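Local atomic coordinates of alpha-1,4-endofucoidanase (Mariniflexile fucanivorans, PDB entry 6DLH), a protein that cleaves internal alpha-1,4 linkages in fucoidan as an endo-acting glycoside hydrolase of family 107, working by a retaining mechanism. Residues Ser132-Leu137 with Leu142-Tyr147; Ile63-Phe68 with Val81-Thr86. One frame throughout, in Å; residues are numbered along the deposited sequence.

Interaction 1: Ser132-Leu137 with Leu142-Tyr147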
ATOM      1  N   SER A 132       4.721   7.769  -1.085  1.00 31.85           N
ATOM      2  CA  SER A 132       3.971   8.065  -2.292  1.00 32.67           C
ATOM      3  C   SER A 132       2.492   8.288  -1.944  1.00 31.73           C
ATOM      4  O   SER A 132       1.934   9.358  -2.219  1.00 29.27           O
ATOM      5  CB  SER A 132       4.169   6.971  -3.309  1.00 31.51           C
ATOM      6  OG  SER A 132       3.515   7.293  -4.522  1.00 35.72           O
ATOM      7  N   TRP A 133       1.888   7.279  -1.297  1.00 30.26           N
ATOM      8  CA  TRP A 133       0.475   7.291  -0.951  1.00 28.77           C
ATOM      9  C   TRP A 133       0.169   8.480  -0.042  1.00 30.91           C
ATOM     10  O   TRP A 133      -0.818   9.193  -0.252  1.00 31.67           O
ATOM     11  CB  TRP A 133       0.056   5.969  -0.297  1.00 28.43           C
ATOM     12  CG  TRP A 133       0.551   4.718  -0.961  1.00 26.09           C
ATOM     13  CD1 TRP A 133       0.888   4.544  -2.272  1.00 26.87           C
ATOM     14  CD2 TRP A 133       0.716   3.432  -0.336  1.00 25.75           C
ATOM     15  NE1 TRP A 133       1.278   3.249  -2.498  1.00 25.84           N
ATOM     16  CE2 TRP A 133       1.183   2.544  -1.326  1.00 25.13           C
ATOM     17  CE3 TRP A 133       0.522   2.947   0.965  1.00 25.58           C
ATOM     18  CZ2 TRP A 133       1.452   1.203  -1.055  1.00 24.26           C
ATOM     19  CZ3 TRP A 133       0.796   1.625   1.235  1.00 24.52           C
ATOM     20  CH2 TRP A 133       1.260   0.766   0.237  1.00 24.06           C
ATOM     21  N   LEU A 134       1.048   8.711   0.943  1.00 31.22           N
ATOM     22  CA  LEU A 134       0.863   9.783   1.911  1.00 29.86           C
ATOM     23  C   LEU A 134       0.775  11.139   1.205  1.00 29.68           C
ATOM     24  O   LEU A 134      -0.076  11.960   1.549  1.00 30.00           O
ATOM     25  CB  LEU A 134       2.014   9.757   2.929  1.00 29.62           C
ATOM     26  CG  LEU A 134       1.995   8.638   3.978  1.00 29.04           C
ATOM     27  CD1 LEU A 134       3.282   8.663   4.800  1.00 27.88           C
ATOM     28  CD2 LEU A 134       0.783   8.751   4.901  1.00 26.46           C
ATOM     29  N   LYS A 135       1.646  11.368   0.213  1.00 30.21           N
ATOM     30  CA  LYS A 135       1.718  12.656  -0.469  1.00 31.92           C
ATOM     31  C   LYS A 135       0.560  12.814  -1.452  1.00 29.02           C
ATOM     32  O   LYS A 135       0.004  13.901  -1.584  1.00 30.72           O
ATOM     33  CB  LYS A 135       3.084  12.873  -1.136  1.00 35.35           C
ATOM     34  CG  LYS A 135       4.213  13.227  -0.173  1.00 40.91           C
ATOM     35  CD  LYS A 135       5.595  13.225  -0.798  1.00 45.38           C
ATOM     36  CE  LYS A 135       5.954  14.559  -1.416  1.00 48.21           C
ATOM     37  NZ  LYS A 135       7.413  14.675  -1.650  1.00 51.19           N
ATOM     38  N   ALA A 136       0.193  11.722  -2.124  1.00 28.22           N
ATOM     39  CA  ALA A 136      -0.954  11.715  -3.021  1.00 28.74           C
ATOM     40  C   ALA A 136      -2.242  12.032  -2.255  1.00 28.45           C
ATOM     41  O   ALA A 136      -3.108  12.753  -2.755  1.00 28.40           O
ATOM     42  CB  ALA A 136      -1.033  10.390  -3.744  1.00 27.82           C
ATOM     43  N   LEU A 137      -2.350  11.520  -1.024  1.00 28.89           N
ATOM     44  CA  LEU A 137      -3.530  11.764  -0.212  1.00 28.85           C
ATOM     45  C   LEU A 137      -3.569  13.224   0.231  1.00 30.37           C
ATOM     46  O   LEU A 137      -4.630  13.851   0.206  1.00 30.69           O
ATOM     47  CB  LEU A 137      -3.542  10.811   0.988  1.00 27.85           C
ATOM     48  CG  LEU A 137      -4.009   9.385   0.691  1.00 28.34           C
ATOM     49  CD1 LEU A 137      -3.743   8.471   1.884  1.00 27.15           C
ATOM     50  CD2 LEU A 137      -5.485   9.368   0.319  1.00 25.65           C
ATOM     51  N   LEU A 142      -6.816  15.065   1.630  1.00 29.63           N
ATOM     52  CA  LEU A 142      -7.242  14.050   2.586  1.00 30.36           C
ATOM     53  C   LEU A 142      -6.200  13.863   3.691  1.00 30.24           C
ATOM     54  O   LEU A 142      -5.003  13.943   3.437  1.00 30.17           O
ATOM     55  CB  LEU A 142      -7.470  12.727   1.838  1.00 29.54           C
ATOM     56  CG  LEU A 142      -8.639  12.697   0.845  1.00 30.58           C
ATOM     57  CD1 LEU A 142      -8.564  11.477  -0.066  1.00 29.26           C
ATOM     58  CD2 LEU A 142      -9.984  12.730   1.561  1.00 29.60           C
ATOM     59  N   ARG A 143      -6.681  13.575   4.911  1.00 30.69           N
ATOM     60  CA  ARG A 143      -5.861  13.170   6.046  1.00 29.97           C
ATOM     61  C   ARG A 143      -5.625  11.666   5.959  1.00 29.56           C
ATOM     62  O   ARG A 143      -6.182  11.007   5.084  1.00 28.48           O
ATOM     63  CB  ARG A 143      -6.527  13.590   7.366  1.00 31.15           C
ATOM     64  CG  ARG A 143      -6.393  15.079   7.657  1.00 32.23           C
ATOM     65  CD  ARG A 143      -7.330  15.654   8.702  1.00 34.15           C
ATOM     66  NE  ARG A 143      -6.579  15.879   9.922  1.00 38.59           N
ATOM     67  CZ  ARG A 143      -6.279  17.064  10.443  1.00 36.95           C
ATOM     68  NH1 ARG A 143      -7.050  18.119  10.230  1.00 36.51           N
ATOM     69  NH2 ARG A 143      -5.203  17.175  11.193  1.00 36.52           N
ATOM     70  N   THR A 144      -4.772  11.133   6.843  1.00 29.55           N
ATOM     71  CA  THR A 144      -4.396   9.728   6.767  1.00 29.85           C
ATOM     72  C   THR A 144      -4.484   9.074   8.146  1.00 28.48           C
ATOM     73  O   THR A 144      -4.299   9.727   9.176  1.00 27.73           O
ATOM     74  CB  THR A 144      -3.010   9.542   6.130  1.00 31.39           C
ATOM     75  OG1 THR A 144      -2.042   9.910   7.112  1.00 35.12           O
ATOM     76  CG2 THR A 144      -2.808  10.396   4.898  1.00 29.41           C
ATOM     77  N   GLU A 145      -4.797   7.774   8.125  1.00 28.13           N
ATOM     78  CA  GLU A 145      -4.817   6.893   9.285  1.00 27.08           C
ATOM     79  C   GLU A 145      -3.942   5.703   8.921  1.00 27.20           C
ATOM     80  O   GLU A 145      -4.057   5.178   7.816  1.00 29.57           O
ATOM     81  CB  GLU A 145      -6.258   6.457   9.590  1.00 25.78           C
ATOM     82  CG  GLU A 145      -6.409   5.528  10.794  1.00 25.53           C
ATOM     83  CD  GLU A 145      -7.812   4.962  11.049  1.00 26.83           C
ATOM     84  OE1 GLU A 145      -8.557   4.723  10.066  1.00 25.53           O
ATOM     85  OE2 GLU A 145      -8.162   4.743  12.238  1.00 25.54           O
ATOM     86  N   ILE A 146      -3.067   5.287   9.841  1.00 27.06           N
ATOM     87  CA  ILE A 146      -2.097   4.255   9.517  1.00 27.28           C
ATOM     88  C   ILE A 146      -2.356   3.025  10.376  1.00 28.08           C
ATOM     89  O   ILE A 146      -2.454   3.132  11.599  1.00 29.37           O
ATOM     90  CB  ILE A 146      -0.652   4.782   9.662  1.00 28.59           C
ATOM     91  CG1 ILE A 146      -0.382   5.986   8.748  1.00 27.41           C
ATOM     92  CG2 ILE A 146       0.354   3.658   9.442  1.00 28.00           C
ATOM     93  CD1 ILE A 146      -0.358   5.666   7.266  1.00 29.14           C
ATOM     94  N   TYR A 147      -2.450   1.867   9.710  1.00 28.53           N
ATOM     95  CA  TYR A 147      -2.709   0.601  10.370  1.00 31.15           C
ATOM     96  C   TYR A 147      -1.396  -0.107  10.693  1.00 33.67           C
ATOM     97  O   TYR A 147      -0.549  -0.282   9.820  1.00 34.37           O
ATOM     98  CB  TYR A 147      -3.551  -0.316   9.483  1.00 30.63           C
ATOM     99  CG  TYR A 147      -3.727  -1.704  10.047  1.00 31.60           C
ATOM    100  CD1 TYR A 147      -2.741  -2.674   9.905  1.00 30.35           C
ATOM    101  CD2 TYR A 147      -4.882  -2.048  10.735  1.00 30.37           C
ATOM    102  CE1 TYR A 147      -2.894  -3.946  10.436  1.00 29.61           C
ATOM    103  CE2 TYR A 147      -5.057  -3.317  11.259  1.00 30.67           C
ATOM    104  CZ  TYR A 147      -4.061  -4.269  11.109  1.00 30.98           C
ATOM    105  OH  TYR A 147      -4.251  -5.515  11.632  1.00 29.43           O
TER

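Interaction 2: Ile63-Phe68 with Val81-Thr86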
ATOM      1  N   ILE A  63       3.961   0.333  -6.125  1.00 35.57           N
ATOM      2  CA  ILE A  63       2.508   0.327  -6.040  1.00 32.23           C
ATOM      3  C   ILE A  63       2.045   1.735  -5.689  1.00 31.99           C
ATOM      4  O   ILE A  63       2.695   2.412  -4.895  1.00 30.76           O
ATOM      5  CB  ILE A  63       2.012  -0.748  -5.048  1.00 32.65           C
ATOM      6  CG1 ILE A  63       2.307  -2.163  -5.566  1.00 30.31           C
ATOM      7  CG2 ILE A  63       0.537  -0.555  -4.692  1.00 30.19           C
ATOM      8  CD1 ILE A  63       1.730  -2.477  -6.939  1.00 31.17           C
ATOM      9  N   ARG A  64       0.936   2.169  -6.309  1.00 32.01           N
ATOM     10  CA  ARG A  64       0.497   3.554  -6.211  1.00 32.42           C
ATOM     11  C   ARG A  64      -1.003   3.614  -5.911  1.00 30.72           C
ATOM     12  O   ARG A  64      -1.753   2.744  -6.338  1.00 30.13           O
ATOM     13  CB  ARG A  64       0.860   4.304  -7.499  1.00 33.14           C
ATOM     14  CG  ARG A  64       2.358   4.379  -7.775  1.00 34.44           C
ATOM     15  CD  ARG A  64       3.039   5.227  -6.716  1.00 34.96           C
ATOM     16  NE  ARG A  64       4.451   5.475  -6.945  1.00 37.05           N
ATOM     17  CZ  ARG A  64       5.436   4.875  -6.286  1.00 39.09           C
ATOM     18  NH1 ARG A  64       5.164   3.936  -5.395  1.00 36.92           N
ATOM     19  NH2 ARG A  64       6.692   5.217  -6.518  1.00 38.59           N
ATOM     20  N   ILE A  65      -1.429   4.669  -5.201  1.00 31.41           N
ATOM     21  CA  ILE A  65      -2.825   4.844  -4.828  1.00 29.45           C
ATOM     22  C   ILE A  65      -3.562   5.731  -5.840  1.00 30.06           C
ATOM     23  O   ILE A  65      -4.753   6.000  -5.667  1.00 29.98           O
ATOM     24  CB  ILE A  65      -2.942   5.379  -3.384  1.00 28.47           C
ATOM     25  CG1 ILE A  65      -4.351   5.156  -2.819  1.00 26.82           C
ATOM     26  CG2 ILE A  65      -2.516   6.847  -3.310  1.00 27.61           C
ATOM     27  CD1 ILE A  65      -4.488   5.429  -1.336  1.00 26.68           C
ATOM     28  N   ASP A  66      -2.868   6.172  -6.903  1.00 29.63           N
ATOM     29  CA  ASP A  66      -3.354   7.222  -7.795  1.00 29.91           C
ATOM     30  C   ASP A  66      -4.625   6.833  -8.550  1.00 27.62           C
ATOM     31  O   ASP A  66      -5.499   7.672  -8.750  1.00 27.86           O
ATOM     32  CB  ASP A  66      -2.255   7.755  -8.723  1.00 31.41           C
ATOM     33  CG  ASP A  66      -1.149   8.429  -7.935  1.00 33.96           C
ATOM     34  OD1 ASP A  66      -0.367   7.696  -7.292  1.00 36.46           O
ATOM     35  OD2 ASP A  66      -1.103   9.678  -7.932  1.00 34.48           O
ATOM     36  N   ASP A  67      -4.715   5.579  -8.999  1.00 27.73           N
ATOM     37  CA  ASP A  67      -5.900   5.110  -9.703  1.00 27.83           C
ATOM     38  C   ASP A  67      -7.116   5.189  -8.779  1.00 28.70           C
ATOM     39  O   ASP A  67      -8.192   5.619  -9.198  1.00 29.89           O
ATOM     40  CB  ASP A  67      -5.696   3.706 -10.279  1.00 28.95           C
ATOM     41  CG  ASP A  67      -4.791   3.680 -11.502  1.00 30.98           C
ATOM     42  OD1 ASP A  67      -4.508   4.765 -12.047  1.00 32.07           O
ATOM     43  OD2 ASP A  67      -4.383   2.572 -11.909  1.00 33.67           O
ATOM     44  N   PHE A  68      -6.928   4.772  -7.520  1.00 26.39           N
ATOM     45  CA  PHE A  68      -7.983   4.854  -6.526  1.00 24.71           C
ATOM     46  C   PHE A  68      -8.443   6.306  -6.412  1.00 24.40           C
ATOM     47  O   PHE A  68      -9.635   6.593  -6.490  1.00 22.90           O
ATOM     48  CB  PHE A  68      -7.537   4.238  -5.195  1.00 23.62           C
ATOM     49  CG  PHE A  68      -8.439   4.499  -4.008  1.00 24.07           C
ATOM     50  CD1 PHE A  68      -9.612   3.778  -3.827  1.00 23.83           C
ATOM     51  CD2 PHE A  68      -8.105   5.448  -3.054  1.00 24.43           C
ATOM     52  CE1 PHE A  68     -10.424   4.000  -2.725  1.00 24.60           C
ATOM     53  CE2 PHE A  68      -8.912   5.669  -1.946  1.00 24.87           C
ATOM     54  CZ  PHE A  68     -10.073   4.941  -1.780  1.00 24.69           C
ATOM     55  N   VAL A  81      -8.197   8.414   4.523  1.00 23.66           N
ATOM     56  CA  VAL A  81      -8.029   7.043   4.074  1.00 22.93           C
ATOM     57  C   VAL A  81      -7.043   6.343   5.014  1.00 25.48           C
ATOM     58  O   VAL A  81      -6.018   6.920   5.380  1.00 25.31           O
ATOM     59  CB  VAL A  81      -7.521   7.005   2.620  1.00 23.73           C
ATOM     60  CG1 VAL A  81      -7.243   5.582   2.140  1.00 23.31           C
ATOM     61  CG2 VAL A  81      -8.461   7.723   1.660  1.00 21.67           C
ATOM     62  N   GLN A  82      -7.366   5.093   5.385  1.00 24.86           N
ATOM     63  CA  GLN A  82      -6.486   4.235   6.163  1.00 25.74           C
ATOM     64  C   GLN A  82      -5.576   3.446   5.224  1.00 25.47           C
ATOM     65  O   GLN A  82      -6.045   2.854   4.254  1.00 24.45           O
ATOM     66  CB  GLN A  82      -7.281   3.297   7.082  1.00 25.34           C
ATOM     67  CG  GLN A  82      -6.399   2.351   7.896  1.00 24.92           C
ATOM     68  CD  GLN A  82      -7.150   1.413   8.814  1.00 24.69           C
ATOM     69  OE1 GLN A  82      -6.919   0.206   8.808  1.00 24.53           O
ATOM     70  NE2 GLN A  82      -8.057   1.957   9.613  1.00 24.32           N
ATOM     71  N   LEU A  83      -4.273   3.462   5.540  1.00 25.00           N
ATOM     72  CA  LEU A  83      -3.239   2.760   4.796  1.00 26.50           C
ATOM     73  C   LEU A  83      -2.536   1.780   5.729  1.00 27.32           C
ATOM     74  O   LEU A  83      -2.439   2.019   6.931  1.00 29.31           O
ATOM     75  CB  LEU A  83      -2.211   3.772   4.281  1.00 25.56           C
ATOM     76  CG  LEU A  83      -2.737   4.877   3.372  1.00 26.32           C
ATOM     77  CD1 LEU A  83      -1.686   5.977   3.237  1.00 25.61           C
ATOM     78  CD2 LEU A  83      -3.120   4.317   2.007  1.00 25.48           C
ATOM     79  N   PRO A  84      -1.987   0.659   5.221  1.00 28.21           N
ATOM     80  CA  PRO A  84      -1.133  -0.188   6.053  1.00 29.32           C
ATOM     81  C   PRO A  84       0.191   0.538   6.262  1.00 31.07           C
ATOM     82  O   PRO A  84       0.615   1.298   5.389  1.00 29.27           O
ATOM     83  CB  PRO A  84      -0.894  -1.410   5.159  1.00 28.55           C
ATOM     84  CG  PRO A  84      -1.036  -0.871   3.750  1.00 27.98           C
ATOM     85  CD  PRO A  84      -2.133   0.165   3.844  1.00 27.81           C
ATOM     86  N   LEU A  85       0.785   0.357   7.453  1.00 33.02           N
ATOM     87  CA  LEU A  85       2.236   0.311   7.571  1.00 34.65           C
ATOM     88  C   LEU A  85       2.642  -1.160   7.591  1.00 35.89           C
ATOM     89  O   LEU A  85       3.581  -1.544   6.901  1.00 36.26           O
ATOM     90  CB  LEU A  85       2.734   1.047   8.819  1.00 32.66           C
ATOM     91  CG  LEU A  85       4.193   0.780   9.211  1.00 35.41           C
ATOM     92  CD1 LEU A  85       5.153   1.030   8.047  1.00 35.20           C
ATOM     93  CD2 LEU A  85       4.608   1.622  10.413  1.00 34.33           C
ATOM     94  N   THR A  86       1.901  -1.968   8.370  1.00 36.14           N
ATOM     95  CA  THR A  86       2.005  -3.421   8.317  1.00 34.71           C
ATOM     96  C   THR A  86       0.667  -3.996   7.874  1.00 33.41           C
ATOM     97  O   THR A  86      -0.343  -3.298   7.898  1.00 35.04           O
ATOM     98  CB  THR A  86       2.396  -4.036   9.670  1.00 36.87           C
ATOM     99  OG1 THR A  86       1.221  -4.419  10.388  1.00 37.71           O
ATOM    100  CG2 THR A  86       3.269  -3.130  10.514  1.00 37.81           C
TER

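Interaction 1: Ser132-Leu137 with Leu142-Tyr147
The backbone N-H of Leu142 bonds to the carbonyl oxygen of Leu137 over 2.9 Å (N to O), with an N-H...O angle of 157°. This bond bridges the turn by which helix 129-139 hands the chain back to strand 143-149, an alpha-to-beta return of the parallel beta/alpha domain; the run of parallel strands is consistent with the barrel-like catalytic fold of the related GH29 fucosidases. The axes of residues 132-137 and 143-147 approach to 8.5 Å at an angle of 149°, so helix and strand run roughly antiparallel, as expected where a helix returns along the outside of a parallel sheet. Beside the bond, CD2 of Leu137 meets CD1 of Leu142 at 3.8 Å, the two side chains crossing at a slant.

Leu137 has the largest buried area of the contact (92 Å²), and its two methyls divide the work. While CD2 turns to Leu142, CD1 lies 3.7 Å from CG2 of Thr144; Val81, Leu83 and Leu69 pack on the same leucine from outside the segments. One turn back, CD2 of Leu134 approaches Thr144 nearly at a right angle, 3.8 Å from OG1 with CG2 almost as near (3.9 Å), and reaches CD1 of Ile146 at 4.1 Å. Leu142, just ahead of the strand, and Thr144 face the helix, whereas Arg143 and Glu145 point away from it, Glu145 bonding to Gln82, Thr379 and Tyr290.

Thr144 is the one polar side chain in the interface. Its chi1 of 76° sets OG1 between the backbone N and the carbonyl carbon and leaves CG2 anti to the carbonyl carbon, the branch that touches Leu134 and Leu137. The buried hydroxyl is satisfied elsewhere: OG1 of Thr144 is hydrogen-bonded to the carbonyl oxygen of Leu219.

Interaction 2: Ile63-Phe68 with Val81-Thr86
Ile65, Val81 and Phe68 account for most of the 118 Å² buried here. Together they pack the start of helix 66-71, with the residue just ahead of it, against strand 80-84 within a beta-alpha-beta unit that begins at strand 46-49. The backbones stay well apart, the nearest CA atoms being those of Ile65 and Leu83 at 9.9 Å, and side chains alone close the gap.

Ile65 points at the strand with its longer branch stretched out (chi1 -162°, chi2 170°), which carries CD1 to the front of the contact. That methyl meets CD2 of Leu83 at 3.8 Å, the two side chains approaching on a slant, and lies more loosely, 4.4 Å away, against CG1 of Val81. Leu83 arrives obliquely: its CB does not aim straight at the helix, yet the end of the side chain bends nearer.

Val81 is shared between two partners because its methyls diverge. CG1, anti to the backbone N, looks to Ile65, whereas CG2 comes to the edge of the Phe68 ring, near the ring plane, 4.2 Å from CE2. The valine therefore meets the rim of the phenyl group and not its face, with the side chains lying antiparallel as they pass. The same ring also meets Trp50, the planes inclined at about 45°, and Trp50 touches Ile65 as well.

All four touching residues are buried and purely hydrocarbon at their tips. With neither polar pairing nor a face-on stack across the gap, the cohesion of this contact is best attributed to dispersion and the exclusion of water.

Interactions 1 and 2 lie in series along the chain, their centres about 7 Å apart, and meet through neighbouring parallel strands. Probable hydrogen bonds join them: Tyr147 N to Leu83 O and Tyr147 O to Leu85 N, each 2.8 Å. On the helix side, Leu137 is shared by the two contacts and Ala136 touches Ile65, so they merge into one largely apolar layer between sheet and helices. A bound calcium ion, held by Thr77 and Asp79, sits about 8 Å from the Leu142 side chain and about 12 Å from that of Val81, near the starts of both strands; if the fold is a barrel as in GH29, the active site would be expected at the opposite, C-terminal strand ends.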